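Local coordinates for protein type C neurotoxin (Clostridium botulinum, PDB 3PME) that probably binds nerve-cell membranes, perhaps through gangliosides or phosphatidylethanolamine, as the receptor-binding domain of a C/D mosaic botulinum neurotoxin, at residues A[228-240]-A[273-287]. Sequence-based numbering, arbitrary orientation.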
loop_
_atom_site.group_PDB
_atom_site.type_symbol
_atom_site.label_atom_id
_atom_site.label_comp_id
_atom_site.label_asym_id
_atom_site.label_seq_id
_atom_site.Cartn_x
_atom_site.Cartn_y
_atom_site.Cartn_z
ATOM N N GLY A 228 -0.654 1.882 0.830
ATOM C CA GLY A 228 -1.358 1.032 -0.121
ATOM C C GLY A 228 -2.865 0.884 0.078
ATOM O O GLY A 228 -3.511 0.080 -0.592
ATOM N N ASN A 229 -3.430 1.656 1.004
ATOM C CA ASN A 229 -4.880 1.708 1.192
ATOM C C ASN A 229 -5.491 2.592 0.102
ATOM O O ASN A 229 -4.810 3.458 -0.453
ATOM C CB ASN A 229 -5.242 2.372 2.527
ATOM C CG ASN A 229 -4.545 1.755 3.721
ATOM O OD1 ASN A 229 -4.467 0.534 3.857
ATOM N ND2 ASN A 229 -4.055 2.609 4.620
ATOM N N PRO A 230 -6.793 2.423 -0.184
ATOM C CA PRO A 230 -7.433 3.376 -1.100
ATOM C C PRO A 230 -7.357 4.802 -0.569
ATOM O O PRO A 230 -7.608 5.038 0.626
ATOM C CB PRO A 230 -8.889 2.899 -1.130
ATOM C CG PRO A 230 -8.760 1.400 -0.867
ATOM C CD PRO A 230 -7.694 1.321 0.185
ATOM N N LEU A 231 -7.012 5.727 -1.458
ATOM C CA LEU A 231 -7.023 7.158 -1.150
ATOM C C LEU A 231 -8.476 7.603 -1.144
ATOM O O LEU A 231 -9.273 7.130 -1.959
ATOM C CB LEU A 231 -6.217 7.915 -2.212
ATOM C CG LEU A 231 -5.748 9.314 -1.807
ATOM C CD1 LEU A 231 -4.569 9.211 -0.833
ATOM C CD2 LEU A 231 -5.360 10.102 -3.037
ATOM N N LYS A 232 -8.831 8.483 -0.210
ATOM C CA LYS A 232 -10.219 8.911 -0.062
ATOM C C LYS A 232 -10.335 10.419 -0.001
ATOM O O LYS A 232 -9.466 11.103 0.527
ATOM C CB LYS A 232 -10.821 8.341 1.219
ATOM C CG LYS A 232 -10.911 6.812 1.257
ATOM C CD LYS A 232 -11.294 6.302 2.647
ATOM C CE LYS A 232 -10.166 6.530 3.649
ATOM N NZ LYS A 232 -10.449 5.905 4.983
ATOM N N PHE A 233 -11.447 10.924 -0.513
ATOM C CA PHE A 233 -11.778 12.322 -0.306
ATOM C C PHE A 233 -11.953 12.626 1.186
ATOM O O PHE A 233 -12.305 11.742 1.962
ATOM C CB PHE A 233 -13.031 12.669 -1.097
ATOM C CG PHE A 233 -12.824 12.634 -2.576
ATOM C CD1 PHE A 233 -12.041 13.591 -3.204
ATOM C CD2 PHE A 233 -13.390 11.632 -3.340
ATOM C CE1 PHE A 233 -11.839 13.555 -4.573
ATOM C CE2 PHE A 233 -13.191 11.578 -4.711
ATOM C CZ PHE A 233 -12.414 12.534 -5.333
ATOM N N ASP A 234 -11.681 13.871 1.579
ATOM C CA ASP A 234 -11.839 14.328 2.980
ATOM C C ASP A 234 -10.817 13.873 4.026
ATOM O O ASP A 234 -10.567 14.574 5.008
ATOM C CB ASP A 234 -13.240 14.025 3.496
ATOM C CG ASP A 234 -14.289 14.753 2.730
ATOM O OD1 ASP A 234 -14.630 15.890 3.138
ATOM O OD2 ASP A 234 -14.763 14.208 1.712
ATOM N N THR A 235 -10.237 12.703 3.847
ATOM C CA THR A 235 -9.269 12.195 4.802
ATOM C C THR A 235 -8.063 13.127 4.844
ATOM O O THR A 235 -7.617 13.639 3.816
ATOM C CB THR A 235 -8.829 10.760 4.411
ATOM O OG1 THR A 235 -9.948 9.880 4.564
ATOM C CG2 THR A 235 -7.665 10.244 5.271
ATOM N N GLU A 236 -7.525 13.341 6.036
ATOM C CA GLU A 236 -6.321 14.144 6.154
ATOM C C GLU A 236 -5.112 13.335 5.715
ATOM O O GLU A 236 -4.938 12.181 6.116
ATOM C CB GLU A 236 -6.143 14.670 7.578
ATOM C CG GLU A 236 -7.178 15.737 7.900
ATOM C CD GLU A 236 -6.972 16.403 9.249
ATOM O OE1 GLU A 236 -5.975 16.094 9.928
ATOM O OE2 GLU A 236 -7.820 17.249 9.614
ATOM N N TYR A 237 -4.281 13.954 4.889
ATOM C CA TYR A 237 -3.025 13.331 4.460
ATOM C C TYR A 237 -1.871 14.280 4.613
ATOM O O TYR A 237 -1.999 15.466 4.292
ATOM C CB TYR A 237 -3.078 12.933 2.984
ATOM C CG TYR A 237 -4.088 11.861 2.700
ATOM C CD1 TYR A 237 -3.860 10.546 3.099
ATOM C CD2 TYR A 237 -5.262 12.153 2.028
ATOM C CE1 TYR A 237 -4.804 9.542 2.838
ATOM C CE2 TYR A 237 -6.195 11.172 1.769
ATOM C CZ TYR A 237 -5.966 9.872 2.172
ATOM O OH TYR A 237 -6.910 8.913 1.903
ATOM N N TYR A 238 -0.735 13.771 5.073
ATOM C CA TYR A 238 0.505 14.514 4.931
ATOM C C TYR A 238 0.993 14.245 3.527
ATOM O O TYR A 238 1.452 13.131 3.204
ATOM C CB TYR A 238 1.524 14.091 5.987
ATOM C CG TYR A 238 0.999 14.287 7.395
ATOM C CD1 TYR A 238 1.065 15.540 8.015
ATOM C CD2 TYR A 238 0.407 13.237 8.090
ATOM C CE1 TYR A 238 0.569 15.723 9.300
ATOM C CE2 TYR A 238 -0.084 13.414 9.376
ATOM C CZ TYR A 238 -0.004 14.660 9.966
ATOM O OH TYR A 238 -0.498 14.826 11.242
ATOM N N MET A 239 0.836 15.246 2.673
ATOM C CA MET A 239 1.227 15.132 1.280
ATOM C C MET A 239 2.734 15.309 1.152
ATOM O O MET A 239 3.283 16.303 1.616
ATOM C CB MET A 239 0.492 16.178 0.452
ATOM C CG MET A 239 0.831 16.159 -1.023
ATOM S SD MET A 239 -0.198 17.378 -1.872
ATOM C CE MET A 239 0.307 17.128 -3.573
ATOM N N ILE A 240 3.402 14.331 0.551
ATOM C CA ILE A 240 4.838 14.418 0.357
ATOM C C ILE A 240 5.236 14.164 -1.087
ATOM O O ILE A 240 4.569 13.431 -1.823
ATOM C CB ILE A 240 5.617 13.427 1.264
ATOM C CG1 ILE A 240 5.128 11.993 1.045
ATOM C CG2 ILE A 240 5.486 13.836 2.731
ATOM C CD1 ILE A 240 6.136 10.929 1.497
ATOM N N ILE A 273 -3.183 18.062 4.378
ATOM C CA ILE A 273 -4.208 18.518 3.453
ATOM C C ILE A 273 -5.402 17.559 3.427
ATOM O O ILE A 273 -5.335 16.442 3.952
ATOM C CB ILE A 273 -3.626 18.737 2.034
ATOM C CG1 ILE A 273 -2.942 17.469 1.488
ATOM C CG2 ILE A 273 -2.636 19.900 2.058
ATOM C CD1 ILE A 273 -3.921 16.397 1.017
ATOM N N THR A 274 -6.512 18.007 2.851
ATOM C CA THR A 274 -7.586 17.099 2.477
ATOM C C THR A 274 -7.853 17.279 0.988
ATOM O O THR A 274 -7.520 18.308 0.408
ATOM C CB THR A 274 -8.863 17.325 3.260
ATOM O OG1 THR A 274 -9.309 18.666 3.037
ATOM C CG2 THR A 274 -8.619 17.116 4.750
ATOM N N ILE A 275 -8.404 16.248 0.360
ATOM C CA ILE A 275 -8.670 16.292 -1.070
ATOM C C ILE A 275 -10.171 16.364 -1.281
ATOM O O ILE A 275 -10.936 15.620 -0.649
ATOM C CB ILE A 275 -8.078 15.056 -1.797
ATOM C CG1 ILE A 275 -6.593 14.910 -1.462
ATOM C CG2 ILE A 275 -8.281 15.176 -3.307
ATOM C CD1 ILE A 275 -5.977 13.605 -1.968
ATOM N N LYS A 276 -10.590 17.284 -2.141
ATOM C CA LYS A 276 -12.002 17.490 -2.422
ATOM C C LYS A 276 -12.311 17.149 -3.872
ATOM O O LYS A 276 -11.477 17.324 -4.754
ATOM C CB LYS A 276 -12.394 18.947 -2.144
ATOM C CG LYS A 276 -12.093 19.427 -0.731
ATOM C CD LYS A 276 -13.031 18.775 0.246
ATOM C CE LYS A 276 -12.897 19.355 1.636
ATOM N NZ LYS A 276 -13.856 18.682 2.550
ATOM N N SER A 277 -13.513 16.639 -4.118
ATOM C CA SER A 277 -13.908 16.276 -5.473
ATOM C C SER A 277 -14.428 17.483 -6.240
ATOM O O SER A 277 -15.295 18.204 -5.748
ATOM C CB SER A 277 -14.992 15.203 -5.435
ATOM O OG SER A 277 -15.406 14.889 -6.752
ATOM N N ALA A 278 -13.900 17.698 -7.441
ATOM C CA ALA A 278 -14.383 18.779 -8.299
ATOM C C ALA A 278 -15.623 18.344 -9.069
ATOM O O ALA A 278 -16.210 19.133 -9.815
ATOM C CB ALA A 278 -13.297 19.221 -9.257
ATOM N N ALA A 279 -16.027 17.094 -8.867
ATOM C CA ALA A 279 -17.139 16.508 -9.606
ATOM C C ALA A 279 -18.252 16.053 -8.669
ATOM O O ALA A 279 -19.109 15.251 -9.044
ATOM C CB ALA A 279 -16.645 15.339 -10.467
ATOM N N ASN A 280 -18.211 16.550 -7.438
ATOM C CA ASN A 280 -19.264 16.327 -6.452
ATOM C C ASN A 280 -19.404 14.904 -5.893
ATOM O O ASN A 280 -20.487 14.510 -5.460
ATOM C CB ASN A 280 -20.610 16.813 -6.996
ATOM C CG ASN A 280 -21.623 17.043 -5.901
ATOM O OD1 ASN A 280 -22.826 16.885 -6.105
ATOM N ND2 ASN A 280 -21.137 17.410 -4.717
ATOM N N LYS A 281 -18.319 14.137 -5.880
ATOM C CA LYS A 281 -18.366 12.801 -5.285
ATOM C C LYS A 281 -18.587 12.883 -3.770
ATOM O O LYS A 281 -18.291 13.906 -3.155
ATOM C CB LYS A 281 -17.089 12.020 -5.625
ATOM C CG LYS A 281 -16.857 11.881 -7.122
ATOM C CD LYS A 281 -15.543 11.165 -7.445
ATOM C CE LYS A 281 -15.765 9.682 -7.683
ATOM N NZ LYS A 281 -14.519 8.960 -8.099
ATOM N N ASN A 282 -19.095 11.807 -3.170
ATOM C CA ASN A 282 -19.432 11.795 -1.741
ATOM C C ASN A 282 -18.239 11.918 -0.801
ATOM O O ASN A 282 -17.136 11.474 -1.127
ATOM C CB ASN A 282 -20.193 10.521 -1.379
ATOM C CG ASN A 282 -21.460 10.354 -2.178
ATOM O OD1 ASN A 282 -21.715 9.286 -2.737
ATOM N ND2 ASN A 282 -22.264 11.412 -2.244
ATOM N N PRO A 283 -18.463 12.507 0.383
ATOM C CA PRO A 283 -17.409 12.565 1.397
ATOM C C PRO A 283 -16.826 11.182 1.664
ATOM O O PRO A 283 -17.561 10.203 1.797
ATOM C CB PRO A 283 -18.150 13.071 2.630
ATOM C CG PRO A 283 -19.207 13.974 2.054
ATOM C CD PRO A 283 -19.653 13.284 0.779
ATOM N N TYR A 284 -15.501 11.122 1.727
ATOM C CA TYR A 284 -14.780 9.893 2.031
ATOM C C TYR A 284 -14.899 8.783 0.979
ATOM O O TYR A 284 -14.510 7.654 1.241
ATOM C CB TYR A 284 -15.125 9.381 3.431
ATOM C CG TYR A 284 -14.853 10.403 4.519
ATOM C CD1 TYR A 284 -15.845 11.269 4.936
ATOM C CD2 TYR A 284 -13.603 10.496 5.126
ATOM C CE1 TYR A 284 -15.613 12.210 5.927
ATOM C CE2 TYR A 284 -13.360 11.429 6.122
ATOM C CZ TYR A 284 -14.372 12.282 6.514
ATOM O OH TYR A 284 -14.156 13.215 7.506
ATOM N N SER A 285 -15.408 9.104 -0.207
ATOM C CA SER A 285 -15.394 8.115 -1.293
ATOM C C SER A 285 -13.981 7.923 -1.859
ATOM O O SER A 285 -13.099 8.764 -1.661
ATOM C CB SER A 285 -16.383 8.473 -2.406
ATOM O OG SER A 285 -15.999 9.636 -3.107
ATOM N N ARG A 286 -13.762 6.803 -2.537
ATOM C CA ARG A 286 -12.442 6.521 -3.100
ATOM C C ARG A 286 -12.085 7.480 -4.215
ATOM O O ARG A 286 -12.936 7.854 -5.031
ATOM C CB ARG A 286 -12.362 5.080 -3.608
ATOM C CG ARG A 286 -12.440 4.040 -2.515
ATOM C CD ARG A 286 -12.489 2.644 -3.107
ATOM N NE ARG A 286 -12.286 1.628 -2.080
ATOM C CZ ARG A 286 -12.128 0.329 -2.336
ATOM N NH1 ARG A 286 -12.175 -0.108 -3.584
ATOM N NH2 ARG A 286 -11.941 -0.526 -1.339
ATOM N N ILE A 287 -10.817 7.879 -4.244
ATOM C CA ILE A 287 -10.298 8.722 -5.306
ATOM C C ILE A 287 -9.767 7.844 -6.428
ATOM O O ILE A 287 -8.920 6.976 -6.208
ATOM C CB ILE A 287 -9.206 9.657 -4.786
ATOM C CG1 ILE A 287 -9.797 10.566 -3.698
ATOM C CG2 ILE A 287 -8.646 10.495 -5.927
ATOM C CD1 ILE A 287 -8.782 11.490 -3.032
HETATM O O HOH W 1 -8.457 13.635 1.250
#
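Residues 231-237 thread between strand 273-277 and the returning 284-287, bonded to both: Tyr-237 and Ile-273 form an antiparallel hydrogen-bonded pair, Asp-234 N donates to Ile-275 O (2.9 Å), Phe-233 N to Ser-285 O, and Ile-287 N to Leu-231 O. Where the backbones part, one water spans the gap, donating to Lys-232 O and Thr-235 O and accepting from Ile-275 N. Phe-233 is the wedge. Its chi1 of -68° sets CG anti to the carbonyl carbon and directs the ring between Ile-287 CG1, 3.5 Å from the centroid on one face, and Ser-277 CB on the other, both CH-pi contacts; a flat, apolar ring can take a CH group on each face. Leu-231 CD2 extends the apolar layer, touching the CD1 atoms of Ile-275 and Ile-287, with Ile-345 of strand 343-347 beyond. Asp-234, partly exposed, uses both carboxylate oxygens: OD1 takes a salt bridge from Lys-276 NZ (3.0 Å), OD2 accepts from Tyr-284 N (3.2 Å), each donor lying above the carboxylate plane. Its CB sits over the centre of the Tyr-284 ring. Apolar around Phe-233 and Leu-231, salt-bridged at Asp-234, the contact holds the loop after strand 273-277 against 231-237 in this trefoil-clan receptor-binding region.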